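Exopolyphosphatase-related protein (Archaeoglobus fulgidus, PDB 3LLV) is of unknown function but carries in this N-terminal piece a TrkA-N-type Rossmann domain expected to bind NAD(P), within a longer protein possibly able to bind nucleic acids. Local coordinates at residues E8-G13 and R64-E69; D51-D56 and E60-S65; K89-R92 and D96-A99; G20-L25 and K30-V35; A99-S104 and E110-A115. All coordinates share one frame; numbering follows the deposited sequence.

Contact 1. Residues E8-G13 and R64-E69; sequences EYIVIG and RSLDLE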
# COMPACT_ATOMS: atom_id res chain seq x y z
N GLU A 8 6.33 -8.66 7.12
CA GLU A 8 5.37 -8.13 8.07
C GLU A 8 4.44 -7.13 7.35
O GLU A 8 3.25 -7.06 7.64
CB GLU A 8 6.09 -7.44 9.22
CG GLU A 8 6.75 -8.42 10.20
CD GLU A 8 7.87 -7.78 11.03
OE1 GLU A 8 8.96 -7.51 10.47
OE2 GLU A 8 7.67 -7.58 12.24
N TYR A 9 5.02 -6.37 6.43
CA TYR A 9 4.26 -5.39 5.65
C TYR A 9 4.55 -5.53 4.17
O TYR A 9 5.70 -5.79 3.77
CB TYR A 9 4.53 -3.94 6.13
CG TYR A 9 4.12 -3.70 7.56
CD1 TYR A 9 2.79 -3.40 7.90
CD2 TYR A 9 5.06 -3.82 8.58
CE1 TYR A 9 2.42 -3.21 9.24
CE2 TYR A 9 4.69 -3.63 9.92
CZ TYR A 9 3.37 -3.33 10.23
OH TYR A 9 3.02 -3.15 11.55
N ILE A 10 3.50 -5.41 3.37
CA ILE A 10 3.64 -5.36 1.92
C ILE A 10 3.15 -4.02 1.42
O ILE A 10 2.01 -3.63 1.67
CB ILE A 10 2.89 -6.51 1.24
CG1 ILE A 10 3.53 -7.84 1.65
CG2 ILE A 10 2.92 -6.35 -0.29
CD1 ILE A 10 2.78 -9.02 1.14
N VAL A 11 4.03 -3.31 0.73
CA VAL A 11 3.70 -1.97 0.23
C VAL A 11 3.55 -2.00 -1.28
O VAL A 11 4.52 -2.17 -2.02
CB VAL A 11 4.76 -0.92 0.65
CG1 VAL A 11 4.41 0.48 0.07
CG2 VAL A 11 4.87 -0.86 2.14
N ILE A 12 2.32 -1.79 -1.73
CA ILE A 12 1.99 -1.80 -3.13
C ILE A 12 1.95 -0.36 -3.58
O ILE A 12 1.27 0.48 -2.96
CB ILE A 12 0.64 -2.52 -3.39
CG1 ILE A 12 0.75 -4.00 -2.97
CG2 ILE A 12 0.21 -2.34 -4.85
CD1 ILE A 12 -0.59 -4.70 -2.93
N GLY A 13 2.69 -0.06 -4.63
CA GLY A 13 2.82 1.30 -5.16
C GLY A 13 4.14 1.83 -4.63
O GLY A 13 4.32 1.99 -3.41
N ARG A 64 -1.01 -15.34 -4.63
CA ARG A 64 -0.92 -16.77 -4.33
C ARG A 64 0.52 -17.27 -4.15
O ARG A 64 0.74 -18.31 -3.49
CB ARG A 64 -1.65 -17.59 -5.40
CG ARG A 64 -3.14 -17.32 -5.44
CD ARG A 64 -3.90 -18.33 -6.28
NE ARG A 64 -5.33 -18.02 -6.28
CZ ARG A 64 -6.19 -18.31 -5.32
NH1 ARG A 64 -5.82 -18.97 -4.22
NH2 ARG A 64 -7.46 -17.95 -5.46
N SER A 65 1.50 -16.54 -4.69
CA SER A 65 2.91 -16.89 -4.53
C SER A 65 3.50 -16.40 -3.20
O SER A 65 4.57 -16.85 -2.81
CB SER A 65 3.74 -16.38 -5.72
OG SER A 65 3.93 -14.98 -5.67
N LEU A 66 2.80 -15.50 -2.52
CA LEU A 66 3.29 -14.95 -1.24
C LEU A 66 2.74 -15.72 -0.04
O LEU A 66 1.65 -16.30 -0.11
CB LEU A 66 2.90 -13.48 -1.11
CG LEU A 66 3.43 -12.47 -2.13
CD1 LEU A 66 2.72 -11.14 -1.93
CD2 LEU A 66 4.95 -12.30 -2.02
N ASP A 67 3.50 -15.72 1.05
CA ASP A 67 3.00 -16.27 2.30
C ASP A 67 2.38 -15.11 3.06
O ASP A 67 3.08 -14.34 3.71
CB ASP A 67 4.13 -16.91 3.11
CG ASP A 67 3.64 -17.59 4.38
OD1 ASP A 67 4.26 -18.59 4.82
OD2 ASP A 67 2.62 -17.13 4.95
N LEU A 68 1.08 -14.99 2.99
CA LEU A 68 0.40 -13.85 3.53
C LEU A 68 -0.19 -14.06 4.91
O LEU A 68 -0.77 -13.16 5.47
CB LEU A 68 -0.72 -13.44 2.61
CG LEU A 68 -0.39 -12.91 1.24
CD1 LEU A 68 -1.64 -12.89 0.46
CD2 LEU A 68 0.20 -11.56 1.32
N GLU A 69 -0.12 -15.26 5.45
CA GLU A 69 -0.86 -15.50 6.68
C GLU A 69 -0.22 -14.82 7.89
O GLU A 69 -0.93 -14.47 8.80
CB GLU A 69 -1.18 -16.99 6.92

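Contact 2. Residues D51-D56 and E60-S65; sequences DAVIAD and ESFYRS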
# COMPACT_ATOMS: atom_id res chain seq x y z
N ASP A 51 13.89 -4.72 -0.01
CA ASP A 51 13.30 -5.90 -0.65
C ASP A 51 12.16 -5.41 -1.54
O ASP A 51 11.20 -4.81 -1.05
CB ASP A 51 12.76 -6.87 0.39
CG ASP A 51 13.85 -7.43 1.28
OD1 ASP A 51 14.87 -7.91 0.75
OD2 ASP A 51 13.67 -7.40 2.52
N ALA A 52 12.28 -5.64 -2.84
CA ALA A 52 11.31 -5.11 -3.79
C ALA A 52 11.16 -6.07 -4.94
O ALA A 52 12.12 -6.74 -5.34
CB ALA A 52 11.77 -3.73 -4.30
N VAL A 53 9.94 -6.17 -5.47
CA VAL A 53 9.67 -7.05 -6.59
C VAL A 53 8.79 -6.39 -7.66
O VAL A 53 7.86 -5.63 -7.33
CB VAL A 53 9.06 -8.41 -6.07
CG1 VAL A 53 7.74 -8.18 -5.30
CG2 VAL A 53 8.88 -9.41 -7.21
N ILE A 54 9.10 -6.66 -8.92
CA ILE A 54 8.30 -6.24 -10.06
C ILE A 54 7.15 -7.21 -10.18
O ILE A 54 7.35 -8.40 -10.37
CB ILE A 54 9.13 -6.27 -11.38
CG1 ILE A 54 10.27 -5.24 -11.37
CG2 ILE A 54 8.22 -6.08 -12.63
CD1 ILE A 54 11.44 -5.61 -12.30
N ALA A 55 5.93 -6.70 -10.06
CA ALA A 55 4.74 -7.53 -10.19
C ALA A 55 3.55 -6.65 -10.56
O ALA A 55 3.54 -5.45 -10.27
CB ALA A 55 4.46 -8.24 -8.89
N ASP A 56 2.57 -7.26 -11.22
CA ASP A 56 1.30 -6.61 -11.48
C ASP A 56 0.40 -6.87 -10.27
O ASP A 56 -0.01 -8.01 -10.07
CB ASP A 56 0.68 -7.18 -12.76
CG ASP A 56 -0.68 -6.56 -13.09
OD1 ASP A 56 -1.27 -5.83 -12.26
OD2 ASP A 56 -1.16 -6.80 -14.22
N GLU A 60 -3.79 -12.05 -9.41
CA GLU A 60 -4.09 -12.95 -8.29
C GLU A 60 -3.01 -14.00 -8.05
O GLU A 60 -2.76 -14.39 -6.91
CB GLU A 60 -5.44 -13.64 -8.51
CG GLU A 60 -6.62 -12.71 -8.35
CD GLU A 60 -7.95 -13.41 -8.56
OE1 GLU A 60 -8.09 -14.59 -8.20
OE2 GLU A 60 -8.89 -12.73 -9.04
N SER A 61 -2.36 -14.48 -9.12
CA SER A 61 -1.30 -15.47 -8.94
C SER A 61 -0.10 -14.91 -8.18
O SER A 61 0.60 -15.66 -7.49
CB SER A 61 -0.83 -16.04 -10.28
OG SER A 61 -1.89 -16.71 -10.94
N PHE A 62 0.14 -13.60 -8.31
CA PHE A 62 1.18 -12.98 -7.50
C PHE A 62 0.88 -13.15 -6.01
O PHE A 62 1.74 -13.58 -5.23
CB PHE A 62 1.36 -11.49 -7.84
CG PHE A 62 2.31 -10.80 -6.90
CD1 PHE A 62 3.69 -11.07 -6.94
CD2 PHE A 62 1.83 -9.93 -5.96
CE1 PHE A 62 4.55 -10.44 -6.03
CE2 PHE A 62 2.69 -9.30 -5.08
CZ PHE A 62 4.05 -9.57 -5.11
N TYR A 63 -0.36 -12.85 -5.62
CA TYR A 63 -0.75 -12.99 -4.21
C TYR A 63 -0.70 -14.42 -3.73
O TYR A 63 -0.32 -14.68 -2.59
CB TYR A 63 -2.13 -12.35 -3.93
CG TYR A 63 -2.07 -10.88 -4.20
CD1 TYR A 63 -1.17 -10.06 -3.49
CD2 TYR A 63 -2.86 -10.31 -5.17
CE1 TYR A 63 -1.09 -8.69 -3.77
CE2 TYR A 63 -2.80 -8.95 -5.44
CZ TYR A 63 -1.91 -8.15 -4.75
OH TYR A 63 -1.84 -6.81 -5.08
N ARG A 64 -1.01 -15.34 -4.63
CA ARG A 64 -0.92 -16.77 -4.33
C ARG A 64 0.52 -17.27 -4.15
O ARG A 64 0.74 -18.31 -3.49
CB ARG A 64 -1.65 -17.59 -5.40
CG ARG A 64 -3.14 -17.32 -5.44
CD ARG A 64 -3.90 -18.33 -6.28
NE ARG A 64 -5.33 -18.02 -6.28
CZ ARG A 64 -6.19 -18.31 -5.32
NH1 ARG A 64 -5.82 -18.97 -4.22
NH2 ARG A 64 -7.46 -17.95 -5.46
N SER A 65 1.50 -16.54 -4.69
CA SER A 65 2.91 -16.89 -4.53
C SER A 65 3.50 -16.40 -3.20
O SER A 65 4.57 -16.85 -2.81
CB SER A 65 3.74 -16.38 -5.72
OG SER A 65 3.93 -14.98 -5.67

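Contact 3. Residues K89-R92 and D96-A99; sequences KALR and DVYA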
# COMPACT_ATOMS: atom_id res chain seq x y z
N LYS A 89 -9.48 -5.80 -5.05
CA LYS A 89 -10.35 -6.93 -5.42
C LYS A 89 -9.54 -8.18 -5.73
O LYS A 89 -9.96 -9.28 -5.36
CB LYS A 89 -11.23 -6.53 -6.60
CG LYS A 89 -12.37 -5.59 -6.17
CD LYS A 89 -13.22 -5.10 -7.35
CE LYS A 89 -14.27 -4.12 -6.88
NZ LYS A 89 -15.06 -3.51 -7.98
N ALA A 90 -8.40 -8.02 -6.42
CA ALA A 90 -7.48 -9.14 -6.70
C ALA A 90 -6.97 -9.75 -5.39
O ALA A 90 -7.01 -10.99 -5.20
CB ALA A 90 -6.27 -8.68 -7.58
N LEU A 91 -6.51 -8.89 -4.49
CA LEU A 91 -6.05 -9.30 -3.19
C LEU A 91 -7.13 -10.08 -2.47
O LEU A 91 -6.88 -11.19 -2.00
CB LEU A 91 -5.61 -8.08 -2.35
CG LEU A 91 -5.10 -8.44 -0.95
CD1 LEU A 91 -3.85 -9.34 -0.99
CD2 LEU A 91 -4.82 -7.15 -0.13
N ARG A 92 -8.33 -9.51 -2.39
CA ARG A 92 -9.44 -10.12 -1.66
C ARG A 92 -9.96 -11.45 -2.23
O ARG A 92 -10.56 -12.28 -1.49
CB ARG A 92 -10.55 -9.08 -1.48
CG ARG A 92 -10.22 -8.09 -0.40
CD ARG A 92 -10.51 -8.68 1.00
NE ARG A 92 -10.02 -7.78 2.04
CZ ARG A 92 -8.79 -7.79 2.55
NH1 ARG A 92 -7.87 -8.65 2.14
NH2 ARG A 92 -8.45 -6.87 3.44
N ASP A 96 -7.85 -12.70 3.06
CA ASP A 96 -8.44 -11.69 3.93
C ASP A 96 -7.41 -10.80 4.65
O ASP A 96 -7.78 -10.03 5.56
CB ASP A 96 -9.43 -12.33 4.92
CG ASP A 96 -8.73 -13.11 6.04
OD1 ASP A 96 -7.49 -13.25 6.00
OD2 ASP A 96 -9.46 -13.62 6.93
N VAL A 97 -6.14 -10.89 4.24
CA VAL A 97 -5.08 -10.17 4.93
C VAL A 97 -5.45 -8.68 5.12
O VAL A 97 -5.98 -8.04 4.20
CB VAL A 97 -3.71 -10.33 4.22
CG1 VAL A 97 -3.77 -9.84 2.75
CG2 VAL A 97 -2.61 -9.61 5.03
N TYR A 98 -5.20 -8.15 6.31
CA TYR A 98 -5.59 -6.77 6.60
C TYR A 98 -5.00 -5.79 5.56
O TYR A 98 -3.81 -5.88 5.23
CB TYR A 98 -5.06 -6.44 7.98
CG TYR A 98 -5.64 -5.21 8.61
CD1 TYR A 98 -6.75 -5.30 9.43
CD2 TYR A 98 -5.06 -3.96 8.40
CE1 TYR A 98 -7.28 -4.18 10.04
CE2 TYR A 98 -5.58 -2.82 9.04
CZ TYR A 98 -6.69 -2.95 9.84
OH TYR A 98 -7.23 -1.83 10.46
N ALA A 99 -5.85 -4.92 5.02
CA ALA A 99 -5.43 -3.98 3.96
C ALA A 99 -5.83 -2.56 4.30
O ALA A 99 -6.95 -2.30 4.77
CB ALA A 99 -6.00 -4.37 2.60

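Contact 4. Residues G20-L25 and K30-V35; sequences GLVREL and KKVLAV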
# COMPACT_ATOMS: atom_id res chain seq x y z
N GLY A 20 8.15 6.25 0.90
CA GLY A 20 8.24 6.83 2.24
C GLY A 20 7.91 5.82 3.33
O GLY A 20 8.62 5.71 4.33
N LEU A 21 6.85 5.05 3.11
CA LEU A 21 6.45 4.00 4.05
C LEU A 21 7.46 2.85 4.14
O LEU A 21 7.71 2.35 5.23
CB LEU A 21 5.08 3.44 3.67
CG LEU A 21 3.93 4.33 4.13
CD1 LEU A 21 2.62 3.96 3.43
CD2 LEU A 21 3.77 4.28 5.64
N VAL A 22 8.00 2.47 3.00
CA VAL A 22 9.07 1.45 2.95
C VAL A 22 10.25 1.91 3.81
O VAL A 22 10.83 1.10 4.53
CB VAL A 22 9.51 1.16 1.50
CG1 VAL A 22 10.73 0.20 1.48
CG2 VAL A 22 8.38 0.52 0.71
N ARG A 23 10.61 3.19 3.83
CA ARG A 23 11.70 3.68 4.68
C ARG A 23 11.37 3.69 6.11
O ARG A 23 12.13 3.27 6.93
CB ARG A 23 12.01 5.11 4.36
CG ARG A 23 12.80 5.29 3.18
CD ARG A 23 13.27 6.70 3.10
NE ARG A 23 14.03 7.15 4.23
CZ ARG A 23 14.33 8.43 4.47
NH1 ARG A 23 15.05 8.77 5.50
NH2 ARG A 23 13.91 9.38 3.68
N GLU A 24 10.23 4.25 6.42
CA GLU A 24 9.86 4.44 7.81
C GLU A 24 9.64 3.13 8.55
O GLU A 24 10.03 3.01 9.71
CB GLU A 24 8.64 5.35 7.92
CG GLU A 24 8.42 5.90 9.32
CD GLU A 24 7.32 6.95 9.37
OE1 GLU A 24 6.81 7.22 10.48
OE2 GLU A 24 6.97 7.48 8.29
N LEU A 25 9.01 2.16 7.89
CA LEU A 25 8.78 0.85 8.50
C LEU A 25 10.08 0.08 8.70
O LEU A 25 10.27 -0.57 9.73
CB LEU A 25 7.76 0.05 7.68
CG LEU A 25 6.33 0.57 7.76
CD1 LEU A 25 5.47 -0.02 6.64
CD2 LEU A 25 5.70 0.31 9.11
N LYS A 30 11.05 -3.33 10.76
CA LYS A 30 10.05 -4.26 10.21
C LYS A 30 10.55 -4.82 8.88
O LYS A 30 11.36 -4.17 8.20
CB LYS A 30 8.70 -3.55 9.98
CG LYS A 30 8.19 -2.69 11.14
CD LYS A 30 7.81 -3.51 12.37
CE LYS A 30 7.40 -2.62 13.53
NZ LYS A 30 7.28 -3.37 14.81
N LYS A 31 10.08 -6.01 8.52
CA LYS A 31 10.37 -6.62 7.22
C LYS A 31 9.31 -6.19 6.21
O LYS A 31 8.13 -6.51 6.37
CB LYS A 31 10.41 -8.15 7.33
N VAL A 32 9.74 -5.47 5.17
CA VAL A 32 8.82 -4.89 4.18
C VAL A 32 9.16 -5.36 2.78
O VAL A 32 10.34 -5.42 2.41
CB VAL A 32 8.88 -3.32 4.17
CG1 VAL A 32 7.72 -2.75 3.35
CG2 VAL A 32 8.88 -2.76 5.59
N LEU A 33 8.14 -5.68 2.00
CA LEU A 33 8.32 -5.96 0.59
C LEU A 33 7.61 -4.87 -0.17
O LEU A 33 6.42 -4.65 0.07
CB LEU A 33 7.71 -7.31 0.20
CG LEU A 33 7.73 -7.69 -1.29
CD1 LEU A 33 9.16 -7.97 -1.74
CD2 LEU A 33 6.80 -8.88 -1.58
N ALA A 34 8.32 -4.24 -1.09
CA ALA A 34 7.72 -3.23 -1.96
C ALA A 34 7.29 -3.91 -3.26
O ALA A 34 8.01 -4.76 -3.80
CB ALA A 34 8.72 -2.11 -2.24
N VAL A 35 6.10 -3.55 -3.75
CA VAL A 35 5.56 -4.16 -4.96
C VAL A 35 5.10 -3.06 -5.92
O VAL A 35 4.38 -2.16 -5.53
CB VAL A 35 4.34 -5.09 -4.63
CG1 VAL A 35 3.81 -5.73 -5.90
CG2 VAL A 35 4.72 -6.16 -3.61

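Contact 5. Residues A99-S104 and E110-A115; sequences AIVRVS and EEFEEA. With PO4 (phosphate ion), chain B.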
# COMPACT_ATOMS: atom_id res chain seq x y z
N ALA A 99 -5.85 -4.92 5.02
CA ALA A 99 -5.43 -3.98 3.96
C ALA A 99 -5.83 -2.56 4.30
O ALA A 99 -6.95 -2.30 4.77
CB ALA A 99 -6.00 -4.37 2.60
N ILE A 100 -4.89 -1.63 4.09
CA ILE A 100 -5.18 -0.21 4.28
C ILE A 100 -4.97 0.41 2.92
O ILE A 100 -3.93 0.20 2.30
CB ILE A 100 -4.23 0.45 5.28
CG1 ILE A 100 -4.27 -0.29 6.63
CG2 ILE A 100 -4.57 1.95 5.41
CD1 ILE A 100 -3.27 0.27 7.65
N VAL A 101 -5.97 1.14 2.45
CA VAL A 101 -5.97 1.57 1.05
C VAL A 101 -6.11 3.07 0.94
O VAL A 101 -6.97 3.64 1.58
CB VAL A 101 -7.12 0.89 0.30
CG1 VAL A 101 -6.98 1.11 -1.20
CG2 VAL A 101 -7.16 -0.61 0.64
N ARG A 102 -5.23 3.67 0.14
CA ARG A 102 -5.31 5.09 -0.23
C ARG A 102 -6.41 5.38 -1.27
O ARG A 102 -6.51 4.71 -2.30
CB ARG A 102 -3.94 5.52 -0.76
CG ARG A 102 -3.91 6.97 -1.21
CD ARG A 102 -2.57 7.21 -1.90
NE ARG A 102 -2.48 8.54 -2.44
CZ ARG A 102 -1.34 9.14 -2.74
NH1 ARG A 102 -0.17 8.50 -2.54
NH2 ARG A 102 -1.36 10.38 -3.24
N VAL A 103 -7.27 6.35 -0.96
CA VAL A 103 -8.37 6.74 -1.85
C VAL A 103 -8.31 8.25 -2.01
O VAL A 103 -8.21 8.97 -1.03
CB VAL A 103 -9.70 6.26 -1.26
CG1 VAL A 103 -10.93 6.77 -2.07
CG2 VAL A 103 -9.72 4.73 -1.19
N SER A 104 -8.36 8.72 -3.25
CA SER A 104 -8.30 10.16 -3.51
C SER A 104 -9.68 10.83 -3.50
O SER A 104 -9.80 12.00 -3.12
CB SER A 104 -7.51 10.45 -4.81
OG SER A 104 -8.29 10.30 -5.99
N GLU A 110 -16.89 4.40 0.26
CA GLU A 110 -17.81 3.30 0.55
C GLU A 110 -17.55 2.08 -0.32
O GLU A 110 -17.52 0.96 0.20
CB GLU A 110 -19.27 3.75 0.40
CG GLU A 110 -20.29 2.65 0.77
CD GLU A 110 -20.14 2.11 2.20
OE1 GLU A 110 -19.54 2.80 3.06
OE2 GLU A 110 -20.65 0.99 2.47
N GLU A 111 -17.34 2.29 -1.61
CA GLU A 111 -17.04 1.17 -2.50
C GLU A 111 -15.74 0.44 -2.13
O GLU A 111 -15.66 -0.78 -2.29
CB GLU A 111 -17.08 1.55 -3.98
CG GLU A 111 -15.90 2.34 -4.47
CD GLU A 111 -15.97 2.66 -5.96
OE1 GLU A 111 -15.10 3.41 -6.44
OE2 GLU A 111 -16.88 2.16 -6.66
N PHE A 112 -14.75 1.17 -1.61
CA PHE A 112 -13.53 0.52 -1.13
C PHE A 112 -13.81 -0.31 0.13
O PHE A 112 -13.32 -1.44 0.27
CB PHE A 112 -12.40 1.53 -0.92
CG PHE A 112 -11.67 1.90 -2.19
CD1 PHE A 112 -10.50 1.22 -2.55
CD2 PHE A 112 -12.18 2.86 -3.04
CE1 PHE A 112 -9.85 1.54 -3.72
CE2 PHE A 112 -11.54 3.19 -4.22
CZ PHE A 112 -10.36 2.51 -4.56
N GLU A 113 -14.62 0.24 1.02
CA GLU A 113 -15.03 -0.51 2.20
C GLU A 113 -15.79 -1.77 1.80
O GLU A 113 -15.49 -2.87 2.28
CB GLU A 113 -15.80 0.38 3.20
CG GLU A 113 -14.85 1.49 3.72
CD GLU A 113 -15.46 2.36 4.78
OE1 GLU A 113 -16.70 2.37 4.90
OE2 GLU A 113 -14.68 3.04 5.48
N GLU A 114 -16.74 -1.63 0.87
CA GLU A 114 -17.53 -2.77 0.36
C GLU A 114 -16.67 -3.85 -0.31
O GLU A 114 -16.99 -5.05 -0.23
CB GLU A 114 -18.62 -2.26 -0.59
CG GLU A 114 -19.71 -1.49 0.13
CD GLU A 114 -20.70 -0.77 -0.81
OE1 GLU A 114 -21.76 -0.34 -0.32
OE2 GLU A 114 -20.40 -0.61 -2.02
N ALA A 115 -15.61 -3.41 -0.96
CA ALA A 115 -14.67 -4.33 -1.62
C ALA A 115 -13.63 -4.95 -0.67
O ALA A 115 -12.77 -5.73 -1.11
CB ALA A 115 -13.99 -3.64 -2.80
P PO4 B . 2.30 10.29 -4.17
O1 PO4 B . 2.30 9.26 -3.09
O2 PO4 B . 0.91 10.70 -4.60
O3 PO4 B . 3.06 11.51 -3.74
O4 PO4 B . 2.97 9.69 -5.38

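Contact 1. Residues E8-G13 and R64-E69
Ile10 is the residue of strand 9-12 that meets the loop 66-69, and it does so through a single methyl. Its CD1 lies 3.6 Å from Leu68 CD2 and 3.7 Å from Leu66 CD1, so three branched side chains share one apolar point with no polar bond between the segments. The two leucines come differently: Leu66 and Ile10 reach toward each other tip to tip, whereas Leu68 lies roughly perpendicular to Ile10. Ile10 is modelled in two conformers, and this description holds for one of them. In it CG1 stands opposite the carbonyl carbon (chi1 -64°) and the chain runs on extended (chi2 174°), which carries CD1 out from the strand to the leucines. Further out, Val35 of the neighbouring strand touches Ile10, Leu33 of that strand lies against Leu66, and Leu68 rests on Ser95. Backbone pairing with Ala73 of strand 73-76 holds Ile10 in the sheet. The contact packs the loop after helix 60-65 against Ile10 of an inner strand of the parallel Rossmann sheet, the strand that runs into Gly13 and the loop that in this fold usually receives the dinucleotide.

Contact 2. Residues D51-D56 and E60-S65
The end of strand 51-54 and the residues just after it face helix 60-65; the CA atoms of Ala55 and Phe62 are the nearest, 7.0 Å apart. Phe62 fills that gap. Its CG is anti to the backbone N (chi1 173°), which swings the ring off the helix toward the strand. Ala55 CB sits over one face, 3.7 Å from the centroid of the Phe62 ring and 20° off its normal, a CH-pi contact displaced toward the rim; the shortest approach is 3.5 Å, from Ala55 CB to Phe62 CD1. Val53 and Phe62 come at each other from opposite directions, and Val53 CG1, on the same side of the ring as Ala55, meets it obliquely, 3.9 Å from Phe62 CZ. Val35 of the next strand also packs on Phe62. At the helix, Phe62 O takes two donors from one residue, Ser65 OG at 2.6 Å and Ser65 N at 3.0 Å. In the connection, Asp56 OD1 is bonded to Thr58 OG1 and Tyr63 OH to Pro57 O, which ties the turn to the helix. The arrangement begins the crossover of a Rossmann fold: the chain leaves edge strand 51-54, passes through helix 60-65 and re-enters the sheet at strand 73-76.

Contact 3. Residues K89-R92 and D96-A99
Arg92 leaves helix 81-94 and ends on the carbonyl of Val97. Its CB points neither at nor away from the loop 96-99; the tip gets there through a bend, with CG beside the backbone N and a second turn at chi2 (-80°). CG passes the carbonyl of Ala115, and beyond CD the NE gives its hydrogen to Gly116 O. At the guanidinium both terminal nitrogens converge end-on on one atom: Arg92 NH1 is 2.9 Å and Arg92 NH2 2.8 Å from Val97 O. Val97 O lies at the edge of the group, near its plane, and because one oxygen serves two N-H groups both bonds are bent, at 141° and 143°. They reach it from the same face of its carbonyl plane, NH2 well above that plane. NH1 also bonds to Ser95 O, and Asp96 O lies over one guanidinium face. This pins the helix-to-strand turn between helix 81-94 and strand 99-103 of the Rossmann fold to the helix that precedes it. The carboxylate of Asp96 stays apart, 6.0 Å from Arg92 NH1 to Asp96 OD1. Arg92 NH2 further touches Ala99 CB at 3.6 Å. Next to the arginine in sequence, Leu91 makes the apolar part of the contact: its CD1 is 3.8 Å from Val97 CG1, the two side chains set nearly square to one another, while Leu91 CD2 reaches Ala99 CB at 4.1 Å. Leu91 also touches Tyr63 of helix 60-65 and Val74 of strand 73-76.

Contact 4. Residues G20-L25 and K30-V35
Leu25 and Val32 make the tightest apolar pair here, Leu25 CB lying 3.7 Å from Val32 CG2. One turn earlier on the helix Val22 continues the row, its CG2 4.0 Å from Ala34 CB. Val22 CG2 is turned anti to the carbonyl carbon, beside the backbone N, and this is the branch that faces the strand. Val32 and Ala34 both direct their CB atoms at the helix, two residues apart on the strand, while Leu33 between them points away from the helix and packs on Leu66 and Val53. Val11 of strand 9-12 also touches Val22 and Val32. Helix 20-25 and strand 32-35 run nearly antiparallel (171°), their axes 9.0 Å apart at the closest. At the edge the apolar row gives way to backbone polarity: Lys30 N donates to Leu25 O at 3.0 Å, with an N-H...O angle of 148°, and the first carbons of the lysine lie beside the same oxygen, Lys30 CG at 3.3 Å from Leu25 O, before the chain bends off. That bond joins the last part of the helix to the loop residue just before the strand. Helix 16-27 thus packs on strand 32-36 as in the first beta-alpha-beta unit of a Rossmann fold, the part that usually holds the dinucleotide.

Contact 5. Residues A99-S104 and E110-A115
The ring of Phe112 carries Val103 on one face: Val103 CG2 lies almost on the ring normal, 3.6 Å from the centroid of the Phe112 ring and 12° off it, a CH-pi contact over the centre. Val101 meets the same ring obliquely, its CG1 3.8 Å from Phe112 CD1, the valine standing roughly perpendicular to the phenylalanine. Val103 and Phe112 instead run side by side but point opposite ways. Both valines hold CG1 anti to the backbone N; in Val103 this turns CG2 beside the N and onto the ring, while in Val101 it is CG1 itself that touches. The other flat group is the guanidinium of Arg102, between them in the strand, whose CB points away from the helix. Its chain is extended from CG to NE and delivers two N-H groups to a phosphate ion: Arg102 NH1 is 2.6 Å from phosphate O1 in a nearly straight bond (164°), and Arg102 NH2 is 2.7 Å from phosphate O2. Phosphate O1 lies at the edge of the guanidinium, near its plane. Thr77 O also accepts from NH1, and Ala17 N from helix 16-27 donates to the ion. The phosphate probably came from the crystallisation liquor, but its position by the start of that helix is consistent with the place where a Rossmann domain takes a dinucleotide phosphate. Around the ring, Leu85 and Val120 add to the apolar layer. Helix 109-114 thus covers strand 99-103 within the beta-alpha-beta unit that continues to strand 119-122, part of the second half of the Rossmann fold.

From the N terminus, contact 1 spans the longest loop, joining strand 9-12 to the loop after helix 60-65. Within it contact 4 closes first, folding helix 16-27 onto strand 32-36, and contact 2 then ties edge strand 51-54 to helix 60-65, ending on the stretch 64-65 that contact 1 also uses. Contact 3 follows in series, fixing the turn from helix 81-94 to strand 99-103, and contact 5 starts at Ala99, where contact 3 ends, and packs helix 109-114 on that strand. Contacts 1, 2 and 4 gather about strands 51-54, 32-36 and 9-12; contacts 3 and 5 serve the other half of the sheet. Contacts 2 and 3 meet between helices 60-65 and 81-94.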